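Local coordinates for BSU-2 beta-lactamase (Bacillus subtilis, PDB 6W5E), which probably hydrolyses the beta-lactam ring of antibiotics as a class D serine beta-lactamase, at residues 84-88 with 188-194; 97-101 with 127-132; 181-185 with 198-202. The contacts are given in a common frame with arbitrary orientation. Residues are numbered along the deposited sequence.

Contact 1: residues 84-88 with 188-194; sequences LIGLQ and PFDKPVM
Q88, F189 and L84 carry most of this contact, in which the last turn of helix 81-88 packs against the start of helix 191-200 and the loop before it. Residues 84-88 are regular alpha helix; the loop 188-190, with F189 (-122/153°) and D190 (-57/144°) extended, leads into helix 191-200. CA to CA is 6.3 Å for both L87-V193 and Q88-F189. The Q88 side chain, t at chi1 and p at chi2, turns its amide along the loop: D190 N donates to Q88 OE1 at 2.8 Å, and Q88 NE2 donates to D190 OD1 at 3.1 Å. D190 holds the N-cap position, but its carboxylate makes no capping bond. F189 (chi1 m) lays its ring against the helix, with L84 CB over one face, 3.8 Å from the centroid in a CH-pi contact, and Q88 CB at the edge, 3.6 Å from F189 CD1. W144 of helix 138-147 also meets this ring, the planes nearly parallel. V193 CG1 lies 4.0 Å from L84 CD2 and 3.9 Å from L87 CB. This is packing within the helical part of the penicillin-binding-protein transpeptidase fold. Its chemistry is divided: an apolar patch holds the aromatic ring, while one carboxamide, donor and acceptor, ties down the residue preceding helix 191-200.

Contact 2: residues 97-101 with 127-132; sequences DVKRW and WYYQAL
Residues 97-101 run extended, with psi from 115 to 144°, and cross the face of regular alpha helix 127-132; K99 and Y128 are the closest pair of CA atoms, 6.9 Å apart. The motif is a short two-stranded antiparallel sheet (98-99 with 115-116) packed on helix 126-136, in the helical part of the serine beta-lactamase fold; the strand at V98 and K99 is weakly bonded, and its backbone pairs K99 with H115. K99 points its CA-CB bond at the helix and, m at chi1, t at chi2 and chi3 and m at chi4, stretches across Y128. K99 CD sits over one face of the Y128 ring, 3.7 Å from its centroid, a CH-pi contact, and also 3.9 Å from A131 CB. The ammonium is farther off, K99 NZ being 5.3 Å from that centroid, at most a weak cation-pi attraction. W127, with chi1 p, turns its indole toward the strand: W127 CH2 lies 3.4 Å from K99 O, which approaches the ring edge, while W127 NE1 hydrogen-bonds to W111 O. W101 CB packs 4.3 Å from W127 CZ2. Y128, t at chi1, reaches past the lysine to the start of the segment, where Y128 OH donates to the carbonyl D97 O at 2.7 Å.

Contact 3: residues 181-185 with 198-202; sequences KLAKE and KRMMI. With EDO (1,2-ethanediol), chain F.
One lysine spans almost the whole gap here: the backbones stay well apart, A183 and K198 being the closest pair at 8.3 Å between CA atoms, and K198 bridges them with an extended side chain, m at chi1 and t at chi2, chi3 and chi4. This cation sits at the C-terminus of helix 172-184, K198 NZ donating to the carbonyl A183 O at 3.0 Å and forming a salt bridge with E185 OE2 at 2.8 Å. E185, with positive phi (59/36°), closes that helix in a Schellman motif; one of its two bonds is the hydrogen bond E185 N to L182 O, 3.0 Å. A molecule of 1,2-ethanediol, probably from the crystallisation liquor, takes a weak hydrogen bond from K198 NZ to its O1 at 2.9 Å. Apart from the polar bridge, L182 CD2 touches M201 SD at 4.2 Å. E185 also salt-bridges K191 and K195 of helix 191-200, so its carboxylate gathers three lysines. The contact thus joins the end of helix 172-184 to the C-terminal part of helix 191-200, beside F230 of strand 225-233 and Y212 of strand 209-217, where the backbone of M201 hydrogen-bonds with that of G213 and the chain enters edge strand 202-205.

Overall arrangement
Contacts 1 and 3 are close partners, their centres 10 Å apart: both use helix 191-200, its start in contact 1 and its C-terminal part in contact 3, and a salt bridge between K191 and E185 (NZ to OE1 2.7 Å) links them, with M194 packing on L182. Along the chain their segments alternate. Contact 2 lies between the two segments of contact 1 in sequence, 18 Å from it between centres, touching through G86 CA and L132 CD1 at 3.9 Å; its centre is about 21 Å from that of contact 3, which it does not touch. The three run from the outer helical region, at contact 2, to contact 3, where helix 191-200 leads into strand 202-205 and so joins the helical part to the six-stranded antiparallel sheet.

Contact 1: residues 84-88 with 188-194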
loop_
_atom_site.group_PDB
_atom_site.type_symbol
_atom_site.label_atom_id
_atom_site.label_comp_id
_atom_site.label_asym_id
_atom_site.label_seq_id
_atom_site.Cartn_x
_atom_site.Cartn_y
_atom_site.Cartn_z
ATOM N N LEU A 84 -6.742 -6.386 -5.989
ATOM C CA LEU A 84 -6.986 -7.786 -5.651
ATOM C C LEU A 84 -8.444 -8.164 -5.881
ATOM O O LEU A 84 -8.741 -9.162 -6.551
ATOM C CB LEU A 84 -6.585 -8.056 -4.198
ATOM C CG LEU A 84 -5.083 -8.067 -3.898
ATOM C CD1 LEU A 84 -4.850 -7.887 -2.410
ATOM C CD2 LEU A 84 -4.443 -9.359 -4.407
ATOM N N ILE A 85 -9.373 -7.378 -5.329
ATOM C CA ILE A 85 -10.794 -7.678 -5.504
ATOM C C ILE A 85 -11.166 -7.613 -6.974
ATOM O O ILE A 85 -11.864 -8.495 -7.498
ATOM C CB ILE A 85 -11.661 -6.716 -4.675
ATOM C CG1 ILE A 85 -11.385 -6.873 -3.181
ATOM C CG2 ILE A 85 -13.138 -6.934 -4.985
ATOM C CD1 ILE A 85 -11.951 -5.722 -2.362
ATOM N N GLY A 86 -10.709 -6.559 -7.661
ATOM C CA GLY A 86 -11.116 -6.348 -9.039
ATOM C C GLY A 86 -10.679 -7.474 -9.951
ATOM O O GLY A 86 -11.445 -7.917 -10.808
ATOM N N LEU A 87 -9.448 -7.961 -9.771
ATOM C CA LEU A 87 -8.996 -9.105 -10.556
ATOM C C LEU A 87 -9.753 -10.366 -10.164
ATOM O O LEU A 87 -10.165 -11.144 -11.035
ATOM C CB LEU A 87 -7.496 -9.308 -10.346
ATOM C CG LEU A 87 -6.605 -8.247 -10.989
ATOM C CD1 LEU A 87 -5.190 -8.279 -10.399
ATOM C CD2 LEU A 87 -6.581 -8.416 -12.508
ATOM N N GLN A 88 -9.965 -10.576 -8.860
ATOM C CA GLN A 88 -10.611 -11.803 -8.400
ATOM C C GLN A 88 -12.029 -11.923 -8.943
ATOM O O GLN A 88 -12.443 -13.012 -9.357
ATOM C CB GLN A 88 -10.620 -11.854 -6.873
ATOM C CG GLN A 88 -11.141 -13.163 -6.295
ATOM C CD GLN A 88 -10.242 -14.347 -6.610
ATOM O OE1 GLN A 88 -9.027 -14.206 -6.740
ATOM N NE2 GLN A 88 -10.837 -15.531 -6.715
ATOM N N PRO A 188 -7.689 -15.025 0.498
ATOM C CA PRO A 188 -8.610 -15.799 -0.355
ATOM C C PRO A 188 -8.702 -15.256 -1.778
ATOM O O PRO A 188 -9.777 -14.914 -2.273
ATOM C CB PRO A 188 -9.936 -15.676 0.406
ATOM C CG PRO A 188 -9.838 -14.374 1.097
ATOM C CD PRO A 188 -8.407 -14.242 1.517
ATOM N N PHE A 189 -7.554 -15.158 -2.438
ATOM C CA PHE A 189 -7.480 -14.802 -3.845
ATOM C C PHE A 189 -6.762 -15.915 -4.590
ATOM O O PHE A 189 -5.939 -16.630 -4.011
ATOM C CB PHE A 189 -6.719 -13.480 -4.034
ATOM C CG PHE A 189 -7.387 -12.318 -3.380
ATOM C CD1 PHE A 189 -8.561 -11.797 -3.909
ATOM C CD2 PHE A 189 -6.867 -11.756 -2.227
ATOM C CE1 PHE A 189 -9.197 -10.734 -3.304
ATOM C CE2 PHE A 189 -7.506 -10.697 -1.611
ATOM C CZ PHE A 189 -8.670 -10.175 -2.153
ATOM N N ASP A 190 -7.069 -16.057 -5.880
ATOM C CA ASP A 190 -6.315 -16.993 -6.701
ATOM C C ASP A 190 -4.838 -16.634 -6.664
ATOM O O ASP A 190 -4.466 -15.459 -6.590
ATOM C CB ASP A 190 -6.801 -16.968 -8.149
ATOM C CG ASP A 190 -8.270 -17.327 -8.282
ATOM O OD1 ASP A 190 -8.853 -17.863 -7.318
ATOM O OD2 ASP A 190 -8.840 -17.081 -9.363
ATOM N N LYS A 191 -3.991 -17.657 -6.682
ATOM C CA LYS A 191 -2.552 -17.414 -6.710
ATOM C C LYS A 191 -2.127 -16.457 -7.817
ATOM O O LYS A 191 -1.388 -15.508 -7.520
ATOM C CB LYS A 191 -1.783 -18.745 -6.714
ATOM C CG LYS A 191 -1.709 -19.401 -5.346
ATOM C CD LYS A 191 -0.296 -19.313 -4.783
ATOM C CE LYS A 191 -0.274 -19.495 -3.273
ATOM N NZ LYS A 191 1.102 -19.300 -2.740
ATOM N N PRO A 192 -2.548 -16.619 -9.077
ATOM C CA PRO A 192 -2.118 -15.646 -10.099
ATOM C C PRO A 192 -2.566 -14.227 -9.809
ATOM O O PRO A 192 -1.861 -13.282 -10.181
ATOM C CB PRO A 192 -2.735 -16.184 -11.395
ATOM C CG PRO A 192 -2.988 -17.625 -11.136
ATOM C CD PRO A 192 -3.263 -17.765 -9.675
ATOM N N VAL A 193 -3.715 -14.051 -9.152
ATOM C CA VAL A 193 -4.172 -12.710 -8.791
ATOM C C VAL A 193 -3.177 -12.045 -7.848
ATOM O O VAL A 193 -2.793 -10.884 -8.037
ATOM C CB VAL A 193 -5.584 -12.771 -8.181
ATOM C CG1 VAL A 193 -5.950 -11.436 -7.513
ATOM C CG2 VAL A 193 -6.595 -13.155 -9.257
ATOM N N MET A 194 -2.740 -12.771 -6.817
ATOM C CA MET A 194 -1.769 -12.205 -5.887
ATOM C C MET A 194 -0.423 -11.962 -6.558
ATOM O O MET A 194 0.229 -10.949 -6.289
ATOM C CB MET A 194 -1.642 -13.090 -4.658
ATOM C CG MET A 194 -2.903 -13.036 -3.824
ATOM S SD MET A 194 -2.835 -13.961 -2.283
ATOM C CE MET A 194 -2.991 -15.639 -2.883
#

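Contact 2: residues 97-101 with 127-132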
loop_
_atom_site.group_PDB
_atom_site.type_symbol
_atom_site.label_atom_id
_atom_site.label_comp_id
_atom_site.label_asym_id
_atom_site.label_seq_id
_atom_site.Cartn_x
_atom_site.Cartn_y
_atom_site.Cartn_z
ATOM N N ASP A 97 -5.236 -4.057 -18.304
ATOM C CA ASP A 97 -6.597 -3.726 -18.710
ATOM C C ASP A 97 -6.710 -2.216 -18.893
ATOM O O ASP A 97 -6.591 -1.458 -17.925
ATOM C CB ASP A 97 -7.547 -4.231 -17.627
ATOM C CG ASP A 97 -8.999 -4.172 -18.043
ATOM O OD1 ASP A 97 -9.421 -3.124 -18.583
ATOM O OD2 ASP A 97 -9.724 -5.167 -17.811
ATOM N N VAL A 98 -6.950 -1.783 -20.128
ATOM C CA VAL A 98 -6.924 -0.368 -20.491
ATOM C C VAL A 98 -8.276 0.281 -20.231
ATOM O O VAL A 98 -9.310 -0.201 -20.711
ATOM C CB VAL A 98 -6.542 -0.184 -21.969
ATOM C CG1 VAL A 98 -6.607 1.305 -22.335
ATOM C CG2 VAL A 98 -5.182 -0.789 -22.257
ATOM N N LYS A 99 -8.257 1.420 -19.545
ATOM C CA LYS A 99 -9.388 2.342 -19.528
ATOM C C LYS A 99 -8.942 3.647 -20.171
ATOM O O LYS A 99 -7.874 4.177 -19.845
ATOM C CB LYS A 99 -9.891 2.588 -18.101
ATOM C CG LYS A 99 -10.466 1.343 -17.441
ATOM C CD LYS A 99 -10.912 1.635 -16.016
ATOM C CE LYS A 99 -11.295 0.370 -15.244
ATOM N NZ LYS A 99 -12.393 -0.398 -15.887
ATOM N N ARG A 100 -9.740 4.154 -21.097
ATOM C CA ARG A 100 -9.349 5.343 -21.837
ATOM C C ARG A 100 -9.565 6.614 -21.019
ATOM O O ARG A 100 -10.570 6.766 -20.315
ATOM C CB ARG A 100 -10.126 5.423 -23.148
ATOM C CG ARG A 100 -9.642 4.441 -24.189
ATOM C CD ARG A 100 -10.408 4.630 -25.484
ATOM N NE ARG A 100 -9.893 3.748 -26.510
ATOM C CZ ARG A 100 -10.225 3.819 -27.793
ATOM N NH1 ARG A 100 -11.074 4.745 -28.207
ATOM N NH2 ARG A 100 -9.707 2.963 -28.659
ATOM N N TRP A 101 -8.593 7.520 -21.109
ATOM C CA TRP A 101 -8.691 8.832 -20.484
ATOM C C TRP A 101 -9.815 9.627 -21.129
ATOM O O TRP A 101 -10.059 9.528 -22.336
ATOM C CB TRP A 101 -7.359 9.558 -20.678
ATOM C CG TRP A 101 -7.259 10.964 -20.156
ATOM C CD1 TRP A 101 -7.647 11.430 -18.926
ATOM C CD2 TRP A 101 -6.686 12.083 -20.845
ATOM N NE1 TRP A 101 -7.362 12.776 -18.824
ATOM C CE2 TRP A 101 -6.772 13.197 -19.986
ATOM C CE3 TRP A 101 -6.114 12.252 -22.113
ATOM C CZ2 TRP A 101 -6.310 14.466 -20.355
ATOM C CZ3 TRP A 101 -5.655 13.509 -22.475
ATOM C CH2 TRP A 101 -5.763 14.599 -21.602
ATOM N N TRP A 127 -8.483 8.145 -10.897
ATOM C CA TRP A 127 -9.686 8.004 -11.720
ATOM C C TRP A 127 -9.874 6.578 -12.233
ATOM O O TRP A 127 -11.009 6.095 -12.347
ATOM C CB TRP A 127 -9.672 9.007 -12.876
ATOM C CG TRP A 127 -8.600 8.822 -13.926
ATOM C CD1 TRP A 127 -7.417 9.498 -14.013
ATOM C CD2 TRP A 127 -8.651 7.950 -15.065
ATOM N NE1 TRP A 127 -6.718 9.087 -15.127
ATOM C CE2 TRP A 127 -7.454 8.140 -15.792
ATOM C CE3 TRP A 127 -9.590 7.024 -15.540
ATOM C CZ2 TRP A 127 -7.170 7.438 -16.967
ATOM C CZ3 TRP A 127 -9.301 6.316 -16.707
ATOM C CH2 TRP A 127 -8.105 6.536 -17.409
ATOM N N TYR A 128 -8.777 5.892 -12.553
ATOM C CA TYR A 128 -8.884 4.515 -13.022
ATOM C C TYR A 128 -9.486 3.630 -11.937
ATOM O O TYR A 128 -10.396 2.829 -12.193
ATOM C CB TYR A 128 -7.492 4.002 -13.423
ATOM C CG TYR A 128 -7.525 2.600 -13.995
ATOM C CD1 TYR A 128 -7.736 1.488 -13.167
ATOM C CD2 TYR A 128 -7.361 2.381 -15.359
ATOM C CE1 TYR A 128 -7.813 0.221 -13.682
ATOM C CE2 TYR A 128 -7.413 1.103 -15.884
ATOM C CZ TYR A 128 -7.640 0.033 -15.034
ATOM O OH TYR A 128 -7.728 -1.237 -15.535
ATOM N N TYR A 129 -8.975 3.755 -10.709
ATOM C CA TYR A 129 -9.442 2.907 -9.620
ATOM C C TYR A 129 -10.840 3.293 -9.153
ATOM O O TYR A 129 -11.548 2.448 -8.594
ATOM C CB TYR A 129 -8.408 2.879 -8.488
ATOM C CG TYR A 129 -7.293 1.891 -8.785
ATOM C CD1 TYR A 129 -6.329 2.157 -9.758
ATOM C CD2 TYR A 129 -7.247 0.660 -8.145
ATOM C CE1 TYR A 129 -5.323 1.236 -10.039
ATOM C CE2 TYR A 129 -6.248 -0.254 -8.416
ATOM C CZ TYR A 129 -5.303 0.029 -9.374
ATOM O OH TYR A 129 -4.329 -0.906 -9.635
ATOM N N GLN A 130 -11.259 4.539 -9.383
ATOM C CA GLN A 130 -12.649 4.903 -9.128
ATOM C C GLN A 130 -13.585 4.165 -10.082
ATOM O O GLN A 130 -14.630 3.652 -9.662
ATOM C CB GLN A 130 -12.819 6.420 -9.228
ATOM C CG GLN A 130 -12.178 7.156 -8.063
ATOM C CD GLN A 130 -12.233 8.662 -8.218
ATOM O OE1 GLN A 130 -11.906 9.200 -9.276
ATOM N NE2 GLN A 130 -12.633 9.351 -7.157
ATOM N N ALA A 131 -13.220 4.073 -11.366
ATOM C CA ALA A 131 -14.021 3.282 -12.300
ATOM C C ALA A 131 -14.062 1.813 -11.890
ATOM O O ALA A 131 -15.123 1.172 -11.945
ATOM C CB ALA A 131 -13.467 3.438 -13.711
ATOM N N LEU A 132 -12.921 1.265 -11.464
ATOM C CA LEU A 132 -12.890 -0.115 -10.995
ATOM C C LEU A 132 -13.807 -0.310 -9.791
ATOM O O LEU A 132 -14.587 -1.263 -9.739
ATOM C CB LEU A 132 -11.458 -0.504 -10.644
ATOM C CG LEU A 132 -11.283 -1.865 -9.973
ATOM C CD1 LEU A 132 -11.929 -2.977 -10.787
ATOM C CD2 LEU A 132 -9.798 -2.148 -9.756
#

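Contact 3: residues 181-185 with 198-202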
loop_
_atom_site.group_PDB
_atom_site.type_symbol
_atom_site.label_atom_id
_atom_site.label_comp_id
_atom_site.label_asym_id
_atom_site.label_seq_id
_atom_site.Cartn_x
_atom_site.Cartn_y
_atom_site.Cartn_z
ATOM N N LYS A 181 -0.389 -10.984 5.246
ATOM C CA LYS A 181 -1.150 -12.048 4.597
ATOM C C LYS A 181 -0.931 -12.052 3.088
ATOM O O LYS A 181 -0.830 -13.122 2.475
ATOM C CB LYS A 181 -2.634 -11.903 4.921
ATOM C CG LYS A 181 -2.943 -12.020 6.399
ATOM C CD LYS A 181 -4.397 -11.646 6.667
ATOM C CE LYS A 181 -4.775 -11.812 8.127
ATOM N NZ LYS A 181 -6.070 -11.127 8.396
ATOM N N LEU A 182 -0.850 -10.869 2.471
ATOM C CA LEU A 182 -0.562 -10.812 1.040
ATOM C C LEU A 182 0.839 -11.338 0.735
ATOM O O LEU A 182 1.030 -12.110 -0.212
ATOM C CB LEU A 182 -0.745 -9.383 0.522
ATOM C CG LEU A 182 -0.353 -9.149 -0.946
ATOM C CD1 LEU A 182 -1.203 -10.017 -1.880
ATOM C CD2 LEU A 182 -0.459 -7.661 -1.315
ATOM N N ALA A 183 1.835 -10.932 1.524
ATOM C CA ALA A 183 3.191 -11.433 1.314
ATOM C C ALA A 183 3.238 -12.954 1.398
ATOM O O ALA A 183 3.885 -13.615 0.574
ATOM C CB ALA A 183 4.134 -10.820 2.346
ATOM N N LYS A 184 2.562 -13.525 2.387
ATOM C CA LYS A 184 2.517 -14.969 2.565
ATOM C C LYS A 184 1.577 -15.651 1.584
ATOM O O LYS A 184 1.528 -16.889 1.551
ATOM C CB LYS A 184 2.034 -15.282 3.978
ATOM C CG LYS A 184 2.990 -14.920 5.113
ATOM C CD LYS A 184 2.281 -15.163 6.447
ATOM C CE LYS A 184 3.154 -14.947 7.666
ATOM N NZ LYS A 184 2.353 -15.135 8.913
ATOM N N GLU A 185 0.804 -14.875 0.827
ATOM C CA GLU A 185 -0.208 -15.400 -0.090
ATOM C C GLU A 185 -1.245 -16.248 0.639
ATOM O O GLU A 185 -1.749 -17.237 0.109
ATOM C CB GLU A 185 0.407 -16.092 -1.309
ATOM C CG GLU A 185 1.338 -15.123 -2.028
ATOM C CD GLU A 185 2.036 -15.696 -3.228
ATOM O OE1 GLU A 185 1.736 -16.845 -3.616
ATOM O OE2 GLU A 185 2.896 -14.976 -3.780
ATOM N N LYS A 198 1.328 -8.265 -6.722
ATOM C CA LYS A 198 2.711 -8.079 -6.289
ATOM C C LYS A 198 3.560 -7.472 -7.400
ATOM O O LYS A 198 4.319 -6.527 -7.164
ATOM C CB LYS A 198 3.311 -9.408 -5.828
ATOM C CG LYS A 198 2.845 -9.866 -4.461
ATOM C CD LYS A 198 3.516 -11.185 -4.085
ATOM C CE LYS A 198 3.221 -11.592 -2.646
ATOM N NZ LYS A 198 3.932 -12.851 -2.285
ATOM N N ARG A 199 3.439 -7.994 -8.626
ATOM C CA ARG A 199 4.219 -7.442 -9.728
ATOM C C ARG A 199 3.891 -5.970 -9.948
ATOM O O ARG A 199 4.793 -5.156 -10.180
ATOM C CB ARG A 199 3.994 -8.246 -11.009
ATOM C CG ARG A 199 4.699 -9.597 -10.992
ATOM C CD ARG A 199 4.996 -10.112 -12.391
ATOM N NE ARG A 199 3.804 -10.117 -13.229
ATOM C CZ ARG A 199 2.982 -11.153 -13.361
ATOM N NH1 ARG A 199 3.210 -12.279 -12.692
ATOM N NH2 ARG A 199 1.918 -11.052 -14.148
ATOM N N MET A 200 2.611 -5.601 -9.839
ATOM C CA MET A 200 2.235 -4.206 -10.025
ATOM C C MET A 200 2.802 -3.304 -8.941
ATOM O O MET A 200 2.924 -2.100 -9.167
ATOM C CB MET A 200 0.710 -4.044 -10.059
ATOM C CG MET A 200 0.048 -4.724 -11.250
ATOM S SD MET A 200 -1.703 -4.331 -11.433
ATOM C CE MET A 200 -2.432 -5.128 -10.033
ATOM N N MET A 201 3.131 -3.852 -7.769
ATOM C CA MET A 201 3.709 -3.096 -6.665
ATOM C C MET A 201 5.226 -2.961 -6.745
ATOM O O MET A 201 5.809 -2.254 -5.914
ATOM C CB MET A 201 3.336 -3.761 -5.335
ATOM C CG MET A 201 1.862 -3.711 -5.006
ATOM S SD MET A 201 1.464 -4.726 -3.558
ATOM C CE MET A 201 2.242 -3.784 -2.254
ATOM N N ILE A 202 5.890 -3.611 -7.706
ATOM C CA ILE A 202 7.348 -3.562 -7.732
ATOM C C ILE A 202 7.812 -2.132 -7.948
ATOM O O ILE A 202 7.390 -1.460 -8.898
ATOM C CB ILE A 202 7.917 -4.495 -8.811
ATOM C CG1 ILE A 202 7.716 -5.956 -8.409
ATOM C CG2 ILE A 202 9.405 -4.211 -9.016
ATOM C CD1 ILE A 202 8.060 -6.968 -9.496
HETATM C C1 EDO F . 6.756 -12.225 -0.649
HETATM O O1 EDO F . 6.664 -11.950 -2.052
HETATM C C2 EDO F . 7.000 -10.928 0.110
HETATM O O2 EDO F . 8.171 -10.286 -0.406
#